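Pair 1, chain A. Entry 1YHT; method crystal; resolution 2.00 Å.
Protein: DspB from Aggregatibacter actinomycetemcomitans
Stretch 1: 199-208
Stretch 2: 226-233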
# COMPACT_ATOMS: atom_id res chain seq x y z
N ALA A 199 11.31 -1.93 -11.65
CA ALA A 199 11.34 -1.92 -10.18
C ALA A 199 12.77 -1.66 -9.69
O ALA A 199 12.97 -0.91 -8.75
CB ALA A 199 10.78 -3.21 -9.62
N ASN A 200 13.75 -2.26 -10.35
CA ASN A 200 15.14 -2.01 -9.98
C ASN A 200 15.47 -0.52 -10.15
O ASN A 200 16.08 0.07 -9.27
CB ASN A 200 16.11 -2.91 -10.76
CG ASN A 200 16.23 -4.30 -10.18
OD1 ASN A 200 15.80 -4.54 -9.05
ND2 ASN A 200 16.84 -5.23 -10.94
N LYS A 201 15.02 0.08 -11.24
CA LYS A 201 15.35 1.50 -11.50
C LYS A 201 14.78 2.42 -10.42
O LYS A 201 15.43 3.38 -9.95
CB LYS A 201 14.90 1.95 -12.89
CG LYS A 201 15.89 1.57 -13.98
CD LYS A 201 15.34 1.86 -15.36
CE LYS A 201 16.41 1.65 -16.44
NZ LYS A 201 15.91 2.12 -17.77
N LEU A 202 13.57 2.07 -10.01
CA LEU A 202 12.86 2.78 -8.94
C LEU A 202 13.60 2.62 -7.60
O LEU A 202 13.83 3.61 -6.88
CB LEU A 202 11.40 2.30 -8.91
CG LEU A 202 10.34 3.10 -9.69
CD1 LEU A 202 10.71 3.74 -11.04
CD2 LEU A 202 8.99 2.46 -9.68
N SER A 203 14.05 1.40 -7.29
CA SER A 203 14.74 1.13 -6.03
C SER A 203 16.07 1.88 -5.92
O SER A 203 16.39 2.40 -4.83
CB SER A 203 14.97 -0.36 -5.82
OG SER A 203 15.94 -0.92 -6.70
N TYR A 204 16.85 1.92 -7.02
CA TYR A 204 18.14 2.63 -6.98
C TYR A 204 17.97 4.18 -6.96
O TYR A 204 18.78 4.89 -6.40
CB TYR A 204 19.05 2.15 -8.12
CG TYR A 204 19.49 0.71 -7.91
CD1 TYR A 204 20.20 0.35 -6.77
CD2 TYR A 204 19.19 -0.28 -8.84
CE1 TYR A 204 20.60 -0.96 -6.57
CE2 TYR A 204 19.57 -1.61 -8.64
CZ TYR A 204 20.29 -1.93 -7.51
OH TYR A 204 20.69 -3.23 -7.31
N PHE A 205 16.89 4.66 -7.56
CA PHE A 205 16.54 6.08 -7.48
C PHE A 205 16.22 6.40 -6.01
O PHE A 205 16.68 7.41 -5.46
CB PHE A 205 15.35 6.34 -8.40
CG PHE A 205 14.74 7.68 -8.23
CD1 PHE A 205 15.23 8.77 -8.93
CD2 PHE A 205 13.65 7.86 -7.39
CE1 PHE A 205 14.63 10.06 -8.79
CE2 PHE A 205 13.04 9.11 -7.28
CZ PHE A 205 13.54 10.20 -7.97
N LEU A 206 15.41 5.57 -5.37
CA LEU A 206 15.10 5.76 -3.94
C LEU A 206 16.34 5.66 -3.04
O LEU A 206 16.51 6.45 -2.09
CB LEU A 206 14.04 4.76 -3.48
CG LEU A 206 12.63 5.04 -4.00
CD1 LEU A 206 11.68 3.85 -3.79
CD2 LEU A 206 12.04 6.29 -3.41
N GLU A 207 17.18 4.67 -3.30
CA GLU A 207 18.45 4.49 -2.60
C GLU A 207 19.26 5.77 -2.64
O GLU A 207 19.74 6.23 -1.59
CB GLU A 207 19.26 3.27 -3.15
CG GLU A 207 20.62 3.09 -2.50
CD GLU A 207 21.42 1.95 -3.13
OE1 GLU A 207 21.82 2.05 -4.30
OE2 GLU A 207 21.65 0.94 -2.45
N LYS A 208 19.36 6.41 -3.80
CA LYS A 208 20.14 7.65 -3.88
C LYS A 208 19.50 8.76 -3.04
O LYS A 208 20.21 9.61 -2.51
CB LYS A 208 20.35 8.09 -5.34
CG LYS A 208 21.46 9.19 -5.50
CD LYS A 208 21.46 9.78 -6.94
CE LYS A 208 22.30 11.09 -7.06
NZ LYS A 208 21.62 12.15 -7.94
N GLU A 226 15.64 -13.49 -8.91
CA GLU A 226 17.01 -13.35 -8.53
C GLU A 226 17.67 -12.15 -9.20
O GLU A 226 18.75 -11.80 -8.79
CB GLU A 226 17.77 -14.64 -8.83
CG GLU A 226 17.17 -15.88 -8.16
CD GLU A 226 17.76 -17.19 -8.65
OE1 GLU A 226 17.43 -17.65 -9.78
OE2 GLU A 226 18.58 -17.74 -7.90
N GLN A 227 17.01 -11.51 -10.17
CA GLN A 227 17.50 -10.26 -10.80
C GLN A 227 17.10 -8.98 -10.04
O GLN A 227 17.56 -7.90 -10.32
CB GLN A 227 16.94 -10.15 -12.23
CG GLN A 227 17.36 -11.28 -13.16
CD GLN A 227 16.51 -11.38 -14.41
OE1 GLN A 227 16.22 -10.38 -15.05
NE2 GLN A 227 16.06 -12.59 -14.75
N ILE A 228 16.21 -9.13 -9.07
CA ILE A 228 15.68 -8.00 -8.29
C ILE A 228 16.72 -7.57 -7.29
O ILE A 228 17.42 -8.42 -6.74
CB ILE A 228 14.35 -8.48 -7.54
CG1 ILE A 228 13.18 -8.37 -8.48
CG2 ILE A 228 14.06 -7.71 -6.28
CD1 ILE A 228 12.62 -6.93 -8.61
N ASN A 229 16.84 -6.27 -7.10
CA ASN A 229 17.66 -5.67 -6.05
C ASN A 229 17.36 -6.39 -4.75
O ASN A 229 16.24 -6.34 -4.28
CB ASN A 229 17.30 -4.16 -5.90
CG ASN A 229 18.12 -3.40 -4.83
OD1 ASN A 229 18.82 -4.00 -4.04
ND2 ASN A 229 18.01 -2.06 -4.82
N PRO A 230 18.36 -7.06 -4.17
CA PRO A 230 18.00 -7.83 -2.99
C PRO A 230 17.71 -6.99 -1.77
O PRO A 230 17.32 -7.55 -0.77
CB PRO A 230 19.23 -8.70 -2.74
CG PRO A 230 20.40 -7.93 -3.34
CD PRO A 230 19.80 -7.13 -4.49
N ASN A 231 17.94 -5.67 -1.84
CA ASN A 231 17.56 -4.78 -0.75
C ASN A 231 16.07 -4.35 -0.77
O ASN A 231 15.58 -3.74 0.19
CB ASN A 231 18.44 -3.52 -0.73
CG ASN A 231 19.88 -3.81 -0.30
OD1 ASN A 231 20.81 -3.10 -0.73
ND2 ASN A 231 20.08 -4.81 0.54
N ILE A 232 15.36 -4.66 -1.85
CA ILE A 232 13.95 -4.26 -1.90
C ILE A 232 13.24 -5.12 -0.87
O ILE A 232 13.54 -6.34 -0.74
CB ILE A 232 13.32 -4.47 -3.27
CG1 ILE A 232 13.92 -3.49 -4.29
CG2 ILE A 232 11.75 -4.27 -3.18
CD1 ILE A 232 13.54 -3.83 -5.79
N GLU A 233 12.37 -4.48 -0.10
CA GLU A 233 11.69 -5.15 1.00
C GLU A 233 10.27 -5.50 0.58
O GLU A 233 9.58 -4.68 -0.01
CB GLU A 233 11.73 -4.30 2.28
CG GLU A 233 13.16 -3.90 2.69
CD GLU A 233 13.26 -3.07 3.96
OE1 GLU A 233 12.23 -2.71 4.56
OE2 GLU A 233 14.41 -2.76 4.37
O HOH W 1 19.79 -0.82 -2.66

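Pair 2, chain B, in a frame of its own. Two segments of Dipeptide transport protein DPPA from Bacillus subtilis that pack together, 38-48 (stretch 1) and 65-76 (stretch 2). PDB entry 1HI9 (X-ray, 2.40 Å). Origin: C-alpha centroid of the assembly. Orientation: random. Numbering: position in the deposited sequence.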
# COMPACT_ATOMS: atom_id res chain seq x y z
N GLU B 38 27.97 -23.49 1.59
CA GLU B 38 29.33 -23.10 1.95
C GLU B 38 29.70 -23.76 3.27
O GLU B 38 30.80 -24.29 3.41
CB GLU B 38 29.43 -21.58 2.09
CG GLU B 38 30.80 -21.10 2.57
CD GLU B 38 31.28 -19.84 1.85
OE1 GLU B 38 31.22 -19.80 0.61
OE2 GLU B 38 31.74 -18.90 2.52
N ALA B 39 28.78 -23.72 4.23
CA ALA B 39 29.02 -24.33 5.52
C ALA B 39 29.20 -25.85 5.39
O ALA B 39 30.02 -26.44 6.10
CB ALA B 39 27.86 -24.02 6.47
N ASN B 40 28.43 -26.47 4.50
CA ASN B 40 28.53 -27.91 4.32
C ASN B 40 29.93 -28.31 3.90
O ASN B 40 30.44 -29.34 4.35
CB ASN B 40 27.51 -28.42 3.30
CG ASN B 40 26.09 -28.46 3.86
OD1 ASN B 40 25.88 -28.61 5.07
ND2 ASN B 40 25.11 -28.34 2.98
N TYR B 41 30.57 -27.51 3.05
CA TYR B 41 31.93 -27.86 2.63
C TYR B 41 32.83 -28.02 3.85
O TYR B 41 33.57 -29.00 3.96
CB TYR B 41 32.50 -26.80 1.68
CG TYR B 41 31.95 -26.88 0.28
CD1 TYR B 41 31.12 -25.87 -0.21
CD2 TYR B 41 32.28 -27.93 -0.56
CE1 TYR B 41 30.65 -25.91 -1.51
CE2 TYR B 41 31.81 -27.98 -1.87
CZ TYR B 41 31.00 -26.95 -2.34
OH TYR B 41 30.54 -26.96 -3.64
N CYS B 42 32.77 -27.06 4.77
CA CYS B 42 33.59 -27.11 5.97
C CYS B 42 33.20 -28.24 6.90
O CYS B 42 34.05 -28.94 7.45
CB CYS B 42 33.53 -25.78 6.72
SG CYS B 42 34.19 -24.39 5.76
N ILE B 43 31.90 -28.43 7.08
CA ILE B 43 31.41 -29.49 7.94
C ILE B 43 31.87 -30.86 7.41
O ILE B 43 32.39 -31.67 8.17
CB ILE B 43 29.87 -29.47 8.01
CG1 ILE B 43 29.40 -28.14 8.61
CG2 ILE B 43 29.36 -30.63 8.86
CD1 ILE B 43 27.90 -27.90 8.49
N ALA B 44 31.69 -31.08 6.11
CA ALA B 44 32.08 -32.33 5.48
C ALA B 44 33.55 -32.60 5.71
O ALA B 44 33.94 -33.70 6.08
CB ALA B 44 31.79 -32.29 4.00
N GLU B 45 34.38 -31.58 5.49
CA GLU B 45 35.81 -31.76 5.67
C GLU B 45 36.17 -31.88 7.14
O GLU B 45 37.18 -32.49 7.48
CB GLU B 45 36.58 -30.60 5.03
CG GLU B 45 38.08 -30.81 5.01
CD GLU B 45 38.45 -32.22 4.57
OE1 GLU B 45 37.88 -32.70 3.56
OE2 GLU B 45 39.31 -32.85 5.23
N ALA B 46 35.36 -31.30 8.01
CA ALA B 46 35.63 -31.38 9.44
C ALA B 46 35.54 -32.83 9.88
O ALA B 46 36.44 -33.34 10.55
CB ALA B 46 34.62 -30.54 10.22
N PHE B 47 34.44 -33.48 9.52
CA PHE B 47 34.23 -34.88 9.86
C PHE B 47 35.28 -35.74 9.18
O PHE B 47 35.86 -36.64 9.79
CB PHE B 47 32.84 -35.33 9.42
CG PHE B 47 31.73 -34.81 10.28
CD1 PHE B 47 30.67 -34.10 9.72
CD2 PHE B 47 31.73 -35.04 11.65
CE1 PHE B 47 29.63 -33.63 10.51
CE2 PHE B 47 30.69 -34.57 12.44
CZ PHE B 47 29.64 -33.87 11.87
N ASN B 48 35.54 -35.45 7.90
CA ASN B 48 36.52 -36.20 7.14
C ASN B 48 37.90 -36.10 7.77
O ASN B 48 38.76 -36.95 7.52
CB ASN B 48 36.59 -35.69 5.70
CG ASN B 48 37.61 -36.43 4.87
OD1 ASN B 48 37.56 -37.65 4.75
ND2 ASN B 48 38.55 -35.69 4.29
N ASN B 65 18.93 -18.17 8.97
CA ASN B 65 19.35 -18.21 7.57
C ASN B 65 19.75 -19.60 7.08
O ASN B 65 19.30 -20.06 6.03
CB ASN B 65 20.52 -17.25 7.35
CG ASN B 65 20.32 -15.93 8.05
OD1 ASN B 65 19.48 -15.13 7.63
ND2 ASN B 65 21.07 -15.70 9.13
N LEU B 66 20.63 -20.26 7.83
CA LEU B 66 21.05 -21.60 7.44
C LEU B 66 19.80 -22.47 7.34
O LEU B 66 18.94 -22.43 8.22
CB LEU B 66 22.02 -22.17 8.48
CG LEU B 66 23.39 -21.50 8.48
CD1 LEU B 66 24.22 -22.02 9.65
CD2 LEU B 66 24.09 -21.77 7.16
N MET B 67 19.69 -23.24 6.27
CA MET B 67 18.51 -24.07 6.06
C MET B 67 18.68 -25.44 6.70
O MET B 67 19.47 -26.26 6.25
CB MET B 67 18.23 -24.20 4.56
CG MET B 67 18.18 -22.85 3.87
SD MET B 67 17.49 -22.89 2.24
CE MET B 67 18.86 -23.45 1.26
N VAL B 68 17.91 -25.67 7.76
CA VAL B 68 18.00 -26.92 8.50
C VAL B 68 17.76 -28.16 7.64
O VAL B 68 18.34 -29.21 7.91
CB VAL B 68 17.03 -26.90 9.71
CG1 VAL B 68 15.59 -26.92 9.22
CG2 VAL B 68 17.32 -28.08 10.62
N GLU B 69 16.93 -28.04 6.61
CA GLU B 69 16.65 -29.17 5.74
C GLU B 69 17.74 -29.46 4.71
O GLU B 69 17.69 -30.48 4.01
CB GLU B 69 15.30 -28.98 5.03
CG GLU B 69 15.18 -27.70 4.21
CD GLU B 69 14.67 -26.51 5.01
OE1 GLU B 69 13.45 -26.21 4.93
OE2 GLU B 69 15.48 -25.88 5.73
N LYS B 70 18.73 -28.58 4.60
CA LYS B 70 19.81 -28.79 3.64
C LYS B 70 21.20 -28.82 4.27
O LYS B 70 22.18 -29.11 3.59
CB LYS B 70 19.77 -27.73 2.55
CG LYS B 70 18.79 -28.04 1.42
CD LYS B 70 18.64 -26.85 0.49
CE LYS B 70 17.88 -27.22 -0.77
NZ LYS B 70 18.66 -28.13 -1.66
N LEU B 71 21.29 -28.54 5.56
CA LEU B 71 22.57 -28.56 6.24
C LEU B 71 23.02 -30.00 6.40
O LEU B 71 22.19 -30.91 6.37
CB LEU B 71 22.46 -27.89 7.61
CG LEU B 71 23.78 -27.56 8.30
CD1 LEU B 71 24.45 -26.39 7.58
CD2 LEU B 71 23.55 -27.23 9.76
N HIS B 72 24.33 -30.21 6.55
CA HIS B 72 24.88 -31.55 6.72
C HIS B 72 24.12 -32.21 7.86
O HIS B 72 24.10 -31.71 8.98
CB HIS B 72 26.37 -31.48 7.04
CG HIS B 72 27.10 -32.79 6.89
ND1 HIS B 72 26.79 -33.90 7.65
CD2 HIS B 72 28.12 -33.15 6.08
CE1 HIS B 72 27.60 -34.89 7.31
NE2 HIS B 72 28.41 -34.47 6.36
N PRO B 73 23.47 -33.36 7.58
CA PRO B 73 22.68 -34.12 8.54
C PRO B 73 23.40 -34.53 9.83
O PRO B 73 22.76 -34.66 10.87
CB PRO B 73 22.21 -35.32 7.73
CG PRO B 73 23.34 -35.53 6.76
CD PRO B 73 23.64 -34.12 6.32
N GLU B 74 24.71 -34.71 9.76
CA GLU B 74 25.46 -35.10 10.95
C GLU B 74 25.92 -33.92 11.79
O GLU B 74 26.66 -34.08 12.77
CB GLU B 74 26.67 -35.96 10.56
CG GLU B 74 26.29 -37.40 10.25
CD GLU B 74 25.41 -37.99 11.35
OE1 GLU B 74 25.86 -38.00 12.53
OE2 GLU B 74 24.28 -38.43 11.04
N ALA B 75 25.49 -32.72 11.42
CA ALA B 75 25.88 -31.54 12.18
C ALA B 75 24.72 -31.09 13.04
O ALA B 75 23.57 -31.39 12.74
CB ALA B 75 26.31 -30.42 11.23
N ASP B 76 25.03 -30.38 14.12
CA ASP B 76 24.01 -29.86 15.03
C ASP B 76 23.89 -28.36 14.79
O ASP B 76 24.88 -27.62 14.95
CB ASP B 76 24.40 -30.13 16.48
CG ASP B 76 24.55 -31.62 16.79
OD1 ASP B 76 23.55 -32.37 16.62
OD2 ASP B 76 25.67 -32.04 17.18

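What backbone arrangement do the two pairs share? In each, a helix packs against an irregular segment that contains a type I beta turn, Asn A229 to Ile A232 in pair 1 and His B72 to Ala B75 in pair 2. Fourteen central residues superpose with an RMSD of 0.6 Å. The closest CA atoms across each contact are at matched positions: CA of Asn A200 lies 5.9 Å from CA of Asn A229, and CA of Asn B40 lies 5.7 Å from CA of His B72. Each turn is closed by a backbone bond, from Ile A232 N to Asn A229 O (3.1 Å) and from Ala B75 N to His B72 O (3.0 Å), and each has proline at its second position, Pro A230 or Pro B73.

What ties the segment to the helix in both? A matched asparagine, Asn A200 or Asn B40, uses its amide as a two-way clamp on the backbone. In pair 1, Asn A229 N donates to Asn A200 OD1 (2.8 Å), while Asn A200 ND2 donates to Gln A227 O (2.8 Å). In pair 2, Asn B40 ND2 reaches Lys B70 O at 3.1 Å; the bond from His B72 N to Asn B40 OD1 is short, 2.7 Å, but weak, its angle being only 129°.

How is the space one helical turn further on filled? Pair 1 places Ser A203 there, and the solution is partly polar: Asn A229 ND2 donates to Ser A203 OG (3.0 Å), which itself donates to Asn A200 O (2.8 Å). Pair 2 has Ile B43, whose CD1 meets Leu B71 CD1 at 3.9 Å and whose CG2 meets Ala B75 CB at 3.9 Å. Small Ser A203 faces the larger Ile A232, with Ser A203 CB 3.6 Å from Ile A232 CG1, whereas larger Ile B43 faces small Ala B75.

What fills the contact a further helical turn on, at Glu A207 and Phe B47? In pair 1, a water bridges the gap, donating to Glu A207 OE2 (2.6 Å) and Asn A231 OD1 (3.2 Å) and accepting from Asn A229 ND2 (3.1 Å). In pair 2, Phe B47 matches Glu A207 and covers the turn directly: its CD1 sits over one face of the His B72 ring, 4.0 Å from His B72 CE1. The turn-opening side chains nevertheless do one job alike, since Asn A229 OD1 accepts from Asn A231 N (2.9 Å) and His B72 ND1 accepts from Glu B74 N (3.1 Å).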